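Local coordinates for protein yahD a copper inducible hydrolase (Lactococcus lactis subsp. lactis, PDB 3OG9) that probably acts as a hydrolase of the alpha/beta hydrolase fold, is induced by copper, and binds D-malate in its pocket, at residues E37-S42 against K203-T208; I131-M136 against L199-W204; K150-S155 against G173-S178. All coordinates share one frame; numbering follows the deposited sequence.

Contact 1: E37-S42 against K203-T208; sequences EMIAPS and KWLTET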
# COMPACT_ATOMS: atom_id res chain seq x y z
N GLU A 37 14.69 -0.23 0.20
CA GLU A 37 16.03 -0.68 0.51
C GLU A 37 16.48 -0.31 1.95
O GLU A 37 17.23 -1.07 2.55
CB GLU A 37 17.03 -0.19 -0.54
CG GLU A 37 16.95 -1.00 -1.84
CD GLU A 37 17.60 -0.33 -3.05
OE1 GLU A 37 17.75 -1.03 -4.08
OE2 GLU A 37 17.95 0.89 -3.02
N MET A 38 16.00 0.81 2.48
CA MET A 38 16.27 1.18 3.89
C MET A 38 15.40 0.40 4.88
O MET A 38 15.87 0.01 5.96
CB MET A 38 16.10 2.70 4.12
CG MET A 38 17.18 3.55 3.47
SD MET A 38 17.29 5.26 4.08
CE MET A 38 17.89 4.96 5.75
N ILE A 39 14.14 0.16 4.52
CA ILE A 39 13.21 -0.54 5.38
C ILE A 39 13.53 -2.03 5.52
O ILE A 39 13.48 -2.60 6.62
CB ILE A 39 11.78 -0.35 4.87
CG1 ILE A 39 11.37 1.13 4.98
CG2 ILE A 39 10.76 -1.26 5.63
CD1 ILE A 39 10.04 1.43 4.27
N ALA A 40 13.83 -2.67 4.39
CA ALA A 40 14.03 -4.11 4.35
C ALA A 40 15.28 -4.42 3.53
O ALA A 40 15.16 -4.88 2.40
CB ALA A 40 12.81 -4.78 3.72
N PRO A 41 16.48 -4.14 4.09
CA PRO A 41 17.71 -4.35 3.32
C PRO A 41 17.83 -5.79 2.80
O PRO A 41 17.52 -6.73 3.54
CB PRO A 41 18.83 -4.08 4.35
CG PRO A 41 18.22 -3.09 5.29
CD PRO A 41 16.78 -3.59 5.43
N SER A 42 18.25 -5.93 1.53
CA SER A 42 18.52 -7.23 0.90
C SER A 42 17.27 -7.96 0.37
O SER A 42 17.40 -8.99 -0.30
CB SER A 42 19.29 -8.19 1.84
OG SER A 42 20.43 -7.62 2.47
N LYS A 203 12.31 -0.28 11.91
CA LYS A 203 12.38 -0.86 13.25
C LYS A 203 11.26 -1.86 13.49
O LYS A 203 11.48 -2.98 14.00
CB LYS A 203 12.37 0.25 14.29
CG LYS A 203 12.41 -0.21 15.76
CD LYS A 203 12.68 1.02 16.64
CE LYS A 203 12.01 0.94 17.99
NZ LYS A 203 12.17 -0.41 18.59
N TRP A 204 10.05 -1.48 13.11
CA TRP A 204 8.90 -2.37 13.24
C TRP A 204 9.11 -3.68 12.47
O TRP A 204 8.85 -4.76 13.02
CB TRP A 204 7.65 -1.68 12.71
CG TRP A 204 6.41 -2.52 12.69
CD1 TRP A 204 5.57 -2.77 13.73
CD2 TRP A 204 5.85 -3.19 11.55
NE1 TRP A 204 4.51 -3.54 13.32
CE2 TRP A 204 4.65 -3.82 11.98
CE3 TRP A 204 6.23 -3.32 10.21
CZ2 TRP A 204 3.85 -4.57 11.13
CZ3 TRP A 204 5.40 -4.08 9.34
CH2 TRP A 204 4.21 -4.66 9.81
N LEU A 205 9.62 -3.60 11.25
CA LEU A 205 9.88 -4.81 10.48
C LEU A 205 10.88 -5.76 11.17
O LEU A 205 10.65 -6.97 11.18
CB LEU A 205 10.33 -4.51 9.05
CG LEU A 205 10.27 -5.69 8.07
CD1 LEU A 205 8.86 -6.25 7.89
CD2 LEU A 205 10.79 -5.26 6.72
N THR A 206 11.97 -5.22 11.75
CA THR A 206 12.90 -6.05 12.57
C THR A 206 12.22 -6.77 13.75
O THR A 206 12.64 -7.87 14.14
CB THR A 206 14.12 -5.25 13.13
OG1 THR A 206 13.75 -4.47 14.28
CG2 THR A 206 14.71 -4.37 12.06
N GLU A 207 11.18 -6.16 14.30
CA GLU A 207 10.42 -6.74 15.41
C GLU A 207 9.43 -7.77 14.96
O GLU A 207 9.17 -8.73 15.67
CB GLU A 207 9.68 -5.66 16.19
CG GLU A 207 10.62 -4.70 16.85
CD GLU A 207 9.95 -3.44 17.34
OE1 GLU A 207 8.70 -3.41 17.38
OE2 GLU A 207 10.67 -2.48 17.69
N THR A 208 8.81 -7.56 13.79
CA THR A 208 7.73 -8.45 13.33
C THR A 208 8.17 -9.48 12.29
O THR A 208 7.53 -10.52 12.14
CB THR A 208 6.54 -7.67 12.72
OG1 THR A 208 7.01 -6.85 11.64
CG2 THR A 208 5.84 -6.81 13.76

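Contact 2: I131-M136 against L199-W204; sequences IAFHGM and LAAKKW. Unlike the reference sequence in segment 199-204: Lys202 (reference Asn).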
# COMPACT_ATOMS: atom_id res chain seq x y z
N ILE A 131 2.98 -2.25 5.06
CA ILE A 131 3.48 -1.00 5.60
C ILE A 131 2.81 0.06 4.74
O ILE A 131 3.10 0.16 3.53
CB ILE A 131 5.02 -0.94 5.48
CG1 ILE A 131 5.63 -2.00 6.41
CG2 ILE A 131 5.58 0.48 5.86
CD1 ILE A 131 7.13 -2.21 6.32
N ALA A 132 1.90 0.83 5.34
CA ALA A 132 1.12 1.84 4.59
C ALA A 132 1.45 3.23 5.11
O ALA A 132 1.06 3.55 6.23
CB ALA A 132 -0.38 1.61 4.76
N PHE A 133 2.17 4.03 4.34
CA PHE A 133 2.44 5.42 4.73
C PHE A 133 1.36 6.35 4.26
O PHE A 133 1.09 6.45 3.05
CB PHE A 133 3.79 5.89 4.21
CG PHE A 133 4.97 5.05 4.68
CD1 PHE A 133 5.37 5.07 6.02
CD2 PHE A 133 5.69 4.26 3.78
CE1 PHE A 133 6.49 4.28 6.45
CE2 PHE A 133 6.80 3.48 4.21
CZ PHE A 133 7.19 3.49 5.53
N HIS A 134 0.72 7.02 5.21
CA HIS A 134 -0.36 7.98 4.94
C HIS A 134 -1.50 7.42 4.10
O HIS A 134 -1.97 8.05 3.14
CB HIS A 134 0.24 9.28 4.37
CG HIS A 134 1.25 9.87 5.30
ND1 HIS A 134 0.89 10.41 6.51
CD2 HIS A 134 2.60 9.87 5.26
CE1 HIS A 134 1.98 10.75 7.17
NE2 HIS A 134 3.03 10.44 6.44
N GLY A 135 -1.95 6.24 4.52
CA GLY A 135 -3.08 5.57 3.92
C GLY A 135 -4.42 6.01 4.52
O GLY A 135 -4.49 6.72 5.56
N MET A 136 -5.49 5.54 3.88
CA MET A 136 -6.84 5.89 4.28
C MET A 136 -7.81 4.83 3.82
O MET A 136 -7.46 3.99 3.00
CB MET A 136 -7.22 7.23 3.66
CG MET A 136 -7.41 7.21 2.12
SD MET A 136 -7.40 8.88 1.46
CE MET A 136 -8.68 9.59 2.42
N LEU A 199 12.14 5.18 9.21
CA LEU A 199 12.91 4.49 10.26
C LEU A 199 12.03 3.70 11.24
O LEU A 199 12.42 2.62 11.70
CB LEU A 199 13.85 5.45 11.00
CG LEU A 199 14.95 6.04 10.10
CD1 LEU A 199 15.90 6.92 10.92
CD2 LEU A 199 15.74 4.94 9.40
N ALA A 200 10.86 4.25 11.57
CA ALA A 200 9.91 3.58 12.45
C ALA A 200 9.45 2.25 11.81
O ALA A 200 9.33 1.20 12.49
CB ALA A 200 8.73 4.48 12.74
N ALA A 201 9.22 2.28 10.50
CA ALA A 201 8.79 1.07 9.76
C ALA A 201 9.91 0.03 9.69
O ALA A 201 9.69 -1.18 9.90
CB ALA A 201 8.32 1.46 8.36
N LYS A 202 11.14 0.51 9.42
CA LYS A 202 12.36 -0.31 9.49
C LYS A 202 12.48 -1.04 10.85
O LYS A 202 12.71 -2.26 10.93
CB LYS A 202 13.59 0.59 9.27
CG LYS A 202 14.95 -0.15 9.23
CD LYS A 202 16.11 0.83 9.00
CE LYS A 202 17.48 0.11 9.01
NZ LYS A 202 17.65 -0.86 7.88
N LYS A 203 12.31 -0.28 11.91
CA LYS A 203 12.38 -0.86 13.25
C LYS A 203 11.26 -1.86 13.49
O LYS A 203 11.48 -2.98 14.00
CB LYS A 203 12.37 0.25 14.29
CG LYS A 203 12.41 -0.21 15.76
CD LYS A 203 12.68 1.02 16.64
CE LYS A 203 12.01 0.94 17.99
NZ LYS A 203 12.17 -0.41 18.59
N TRP A 204 10.05 -1.48 13.11
CA TRP A 204 8.90 -2.37 13.24
C TRP A 204 9.11 -3.68 12.47
O TRP A 204 8.85 -4.76 13.02
CB TRP A 204 7.65 -1.68 12.71
CG TRP A 204 6.41 -2.52 12.69
CD1 TRP A 204 5.57 -2.77 13.73
CD2 TRP A 204 5.85 -3.19 11.55
NE1 TRP A 204 4.51 -3.54 13.32
CE2 TRP A 204 4.65 -3.82 11.98
CE3 TRP A 204 6.23 -3.32 10.21
CZ2 TRP A 204 3.85 -4.57 11.13
CZ3 TRP A 204 5.40 -4.08 9.34
CH2 TRP A 204 4.21 -4.66 9.81

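Contact 3: K150-S155 against G173-S178; sequences KHVFLS and GDLEDS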
# COMPACT_ATOMS: atom_id res chain seq x y z
N LYS A 150 -2.24 -11.32 11.08
CA LYS A 150 -1.48 -10.40 10.25
C LYS A 150 -0.99 -9.17 11.02
O LYS A 150 -1.63 -8.72 11.98
CB LYS A 150 -2.33 -9.95 9.04
CG LYS A 150 -2.86 -11.11 8.20
CD LYS A 150 -1.77 -11.86 7.51
CE LYS A 150 -2.38 -12.74 6.41
NZ LYS A 150 -1.26 -13.34 5.69
N HIS A 151 0.16 -8.64 10.59
CA HIS A 151 0.76 -7.46 11.20
C HIS A 151 0.82 -6.36 10.15
O HIS A 151 1.17 -6.60 9.00
CB HIS A 151 2.15 -7.79 11.72
CG HIS A 151 2.14 -8.50 13.04
ND1 HIS A 151 2.19 -7.82 14.24
CD2 HIS A 151 2.07 -9.81 13.35
CE1 HIS A 151 2.15 -8.69 15.23
NE2 HIS A 151 2.06 -9.90 14.72
N VAL A 152 0.42 -5.16 10.55
CA VAL A 152 0.28 -4.07 9.59
C VAL A 152 0.80 -2.80 10.27
O VAL A 152 0.46 -2.55 11.44
CB VAL A 152 -1.23 -3.88 9.18
CG1 VAL A 152 -1.42 -2.54 8.41
CG2 VAL A 152 -1.69 -5.05 8.28
N PHE A 153 1.61 -2.03 9.56
CA PHE A 153 2.15 -0.73 10.05
C PHE A 153 1.45 0.40 9.28
O PHE A 153 1.35 0.32 8.05
CB PHE A 153 3.66 -0.67 9.72
CG PHE A 153 4.33 0.65 10.12
CD1 PHE A 153 5.00 0.77 11.34
CD2 PHE A 153 4.32 1.74 9.26
CE1 PHE A 153 5.64 1.98 11.69
CE2 PHE A 153 4.95 2.97 9.60
CZ PHE A 153 5.59 3.08 10.83
N LEU A 154 0.94 1.41 10.01
CA LEU A 154 0.26 2.55 9.41
C LEU A 154 0.83 3.82 9.96
O LEU A 154 1.02 3.94 11.19
CB LEU A 154 -1.25 2.57 9.74
CG LEU A 154 -2.07 1.34 9.40
CD1 LEU A 154 -3.49 1.45 9.99
CD2 LEU A 154 -2.16 1.12 7.89
N SER A 155 1.06 4.79 9.09
CA SER A 155 1.38 6.15 9.61
C SER A 155 0.19 7.08 9.38
O SER A 155 -0.59 6.87 8.46
CB SER A 155 2.60 6.72 8.94
OG SER A 155 2.34 7.02 7.58
N GLY A 173 -10.18 0.61 12.26
CA GLY A 173 -11.33 -0.21 12.69
C GLY A 173 -11.58 -1.38 11.75
O GLY A 173 -11.79 -2.51 12.21
N ASP A 174 -11.58 -1.14 10.44
CA ASP A 174 -11.75 -2.25 9.48
C ASP A 174 -10.66 -3.29 9.64
O ASP A 174 -10.93 -4.48 9.66
CB ASP A 174 -11.80 -1.77 8.02
CG ASP A 174 -13.12 -1.04 7.68
OD1 ASP A 174 -13.21 -0.47 6.57
OD2 ASP A 174 -14.07 -1.07 8.48
N LEU A 175 -9.41 -2.84 9.75
CA LEU A 175 -8.30 -3.80 9.98
C LEU A 175 -8.40 -4.56 11.32
O LEU A 175 -8.18 -5.77 11.37
CB LEU A 175 -6.95 -3.07 9.91
CG LEU A 175 -6.61 -2.57 8.49
CD1 LEU A 175 -5.52 -1.48 8.55
CD2 LEU A 175 -6.22 -3.70 7.57
N GLU A 176 -8.72 -3.85 12.39
CA GLU A 176 -8.82 -4.50 13.71
C GLU A 176 -10.04 -5.43 13.80
O GLU A 176 -9.97 -6.50 14.40
CB GLU A 176 -8.81 -3.46 14.80
CG GLU A 176 -7.38 -3.00 15.02
CD GLU A 176 -7.23 -1.88 16.00
OE1 GLU A 176 -8.25 -1.19 16.30
OE2 GLU A 176 -6.06 -1.68 16.45
N ASP A 177 -11.14 -5.01 13.18
CA ASP A 177 -12.29 -5.91 13.06
C ASP A 177 -11.99 -7.20 12.31
O ASP A 177 -12.63 -8.23 12.57
CB ASP A 177 -13.47 -5.20 12.40
CG ASP A 177 -14.06 -4.10 13.29
OD1 ASP A 177 -13.63 -3.91 14.48
OD2 ASP A 177 -14.96 -3.40 12.79
N SER A 178 -11.03 -7.16 11.38
CA SER A 178 -10.59 -8.34 10.64
C SER A 178 -9.59 -9.18 11.44
O SER A 178 -9.29 -10.33 11.10
CB SER A 178 -9.98 -7.95 9.29
OG SER A 178 -8.78 -7.21 9.46

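Contact 1: E37-S42 against K203-T208
Leu205 of helix 195-208 reaches across to Ile39 and Ala40 at the C-terminal end of helix 33-39, joining the last helix of this alpha/beta hydrolase fold to the first. The contact is small, about 101 Å² of buried surface. It is made by apolar side chains, with one methyl also lying against a backbone carbonyl, and all three residues are buried. The backbones come nearest at Ala40 and Leu205, with CA atoms 7.4 Å apart.

Leu205 provides more than half of that surface, and a single methyl, CD2, does the touching. Its CB points at the opposing segment, and with CG anti to the backbone N (chi1 -164°) the side chain carries CD2 out to the end of helix 33-39. The side chains of Ile39 and Leu205 cross at about a right angle. It is the CG2 branch of Ile39 that faces the leucine, and this approach is the looser one, CG2 of Ile39 standing 4.1 Å from CD2 of Leu205.

Ile39 also leans on Ile131 and Phe133 of strand 129-133 and on Val198, earlier in helix 195-208, so it is wedged between the sheet and that helix. Ala40 is the first residue to leave helical geometry, and its methyl takes the closest approach. CD2 of Leu205 thus ends up 3.6 Å from CB of Ala40 and 3.8 Å from the backbone O of Ile39.

Contact 2: I131-M136 against L199-W204
Ile131 and Phe133, on the same face of strand 129-133, pack against Ala201 and Trp204 of helix 195-208. Strand and helix run almost antiparallel, their short axes at 169° and 10.2 Å apart at closest approach. The interface is entirely apolar and buries about 164 Å².

Ile131 has the largest share and divides its branches between the two helix residues. Its CG1 stands anti to the carbonyl carbon (chi1 -67°), which sends the longer arm to the indole and leaves CG2 for the alanine. Trp204 answers from the helix with CG anti to its own backbone N (chi1 176°), extending the indole toward Ile131. CG1 of Ile131 comes within 3.6 Å of CZ3 of Trp204, on the six-membered ring, and CD1 of Ile131 follows at 4.0 Å from the same CZ3. The two side chains slide past each other in opposite directions, and the aliphatic arm meets the indole obliquely. CG2 of Ile131 rests 3.8 Å from CB of Ala201.

That methyl of Ala201 is met a second time by the Phe133 ring, whose CZ lies 3.7 Å away from CB of Ala201. The CB of Phe133 does not aim at the helix; it is the far end of the ring that swings in, again at an oblique angle. An alanine in place of Ile131 would remove CG1, CD1 and CG2, probably opening a gap beside the indole and CB of Ala201.

Around this core, Phe153 of the adjacent strand 151-156 touches Ile131 and meets the Trp204 ring, while Ile107 and Tyr109 of strand 105-109 touch Phe133. Helix 195-208 thus runs antiparallel to strands 129-133 and 151-156 and packs over them, toward the 181-186 side of the sheet.

Contact 3: K150-S155 against G173-S178
Between 150-155 and 173-178 the nearest CA atoms, those of Val152 and Leu175, are 8.6 Å from each other, so the space between the two backbones is bridged by side chains alone. Within 173-178, Leu175 makes the crossing. Its CB points at the strand, and CG anti to the carbonyl carbon (chi1 -68°) carries the branch forward, with CD1 making both contacts. Leu154 reaches out from the strand to meet it, and the two leucines approach tip to tip, CD1 of Leu154 lying 3.8 Å from CD1 of Leu175. Val152, two residues earlier and on the same face of the strand, adds a looser contact: its CG1 is 4.2 Å from that same CD1 of Leu175. All three side chains are buried, in an interface of about 100 Å².

Helix 111-121 packs on the same side, with Leu121 against Leu175, Leu117 against Leu154 and Phe120 against Val152. Phe153, by contrast, turns to the other face of the sheet and packs on Ala200 and Ala201 of helix 195-208.

The next strand, 181-186, lies beside 151-156 and parallel to it, with Leu182 touching Val152 and Ile184 touching Leu154. Helix 165-177 is therefore the connecting helix of a beta-alpha-beta crossover, here at the edge of the parallel part of an alpha/beta hydrolase sheet.

How the contacts relate
Contacts 1 and 2 share helix 195-208 and lie about 10 Å apart between centres. Ile39 joins them: its CD1 packs 3.7 Å from CZ of Phe133, while Lys202 NZ probably bonds to Met38 O. Contact 3 belongs to the opposite face of the sheet, its centre about 12 Å from that of contact 2. Neighbouring strands 129-133 and 151-156 link those two, with Ala132 N 2.8 Å from Phe153 O. Of the three, contact 2 leads nearest to the pocket: segment 131-136 ends at Met136, which touches D-malate, and Phe133 lies about 7 Å from Ser110, side chain to side chain. Contact 1 is remote from the pocket.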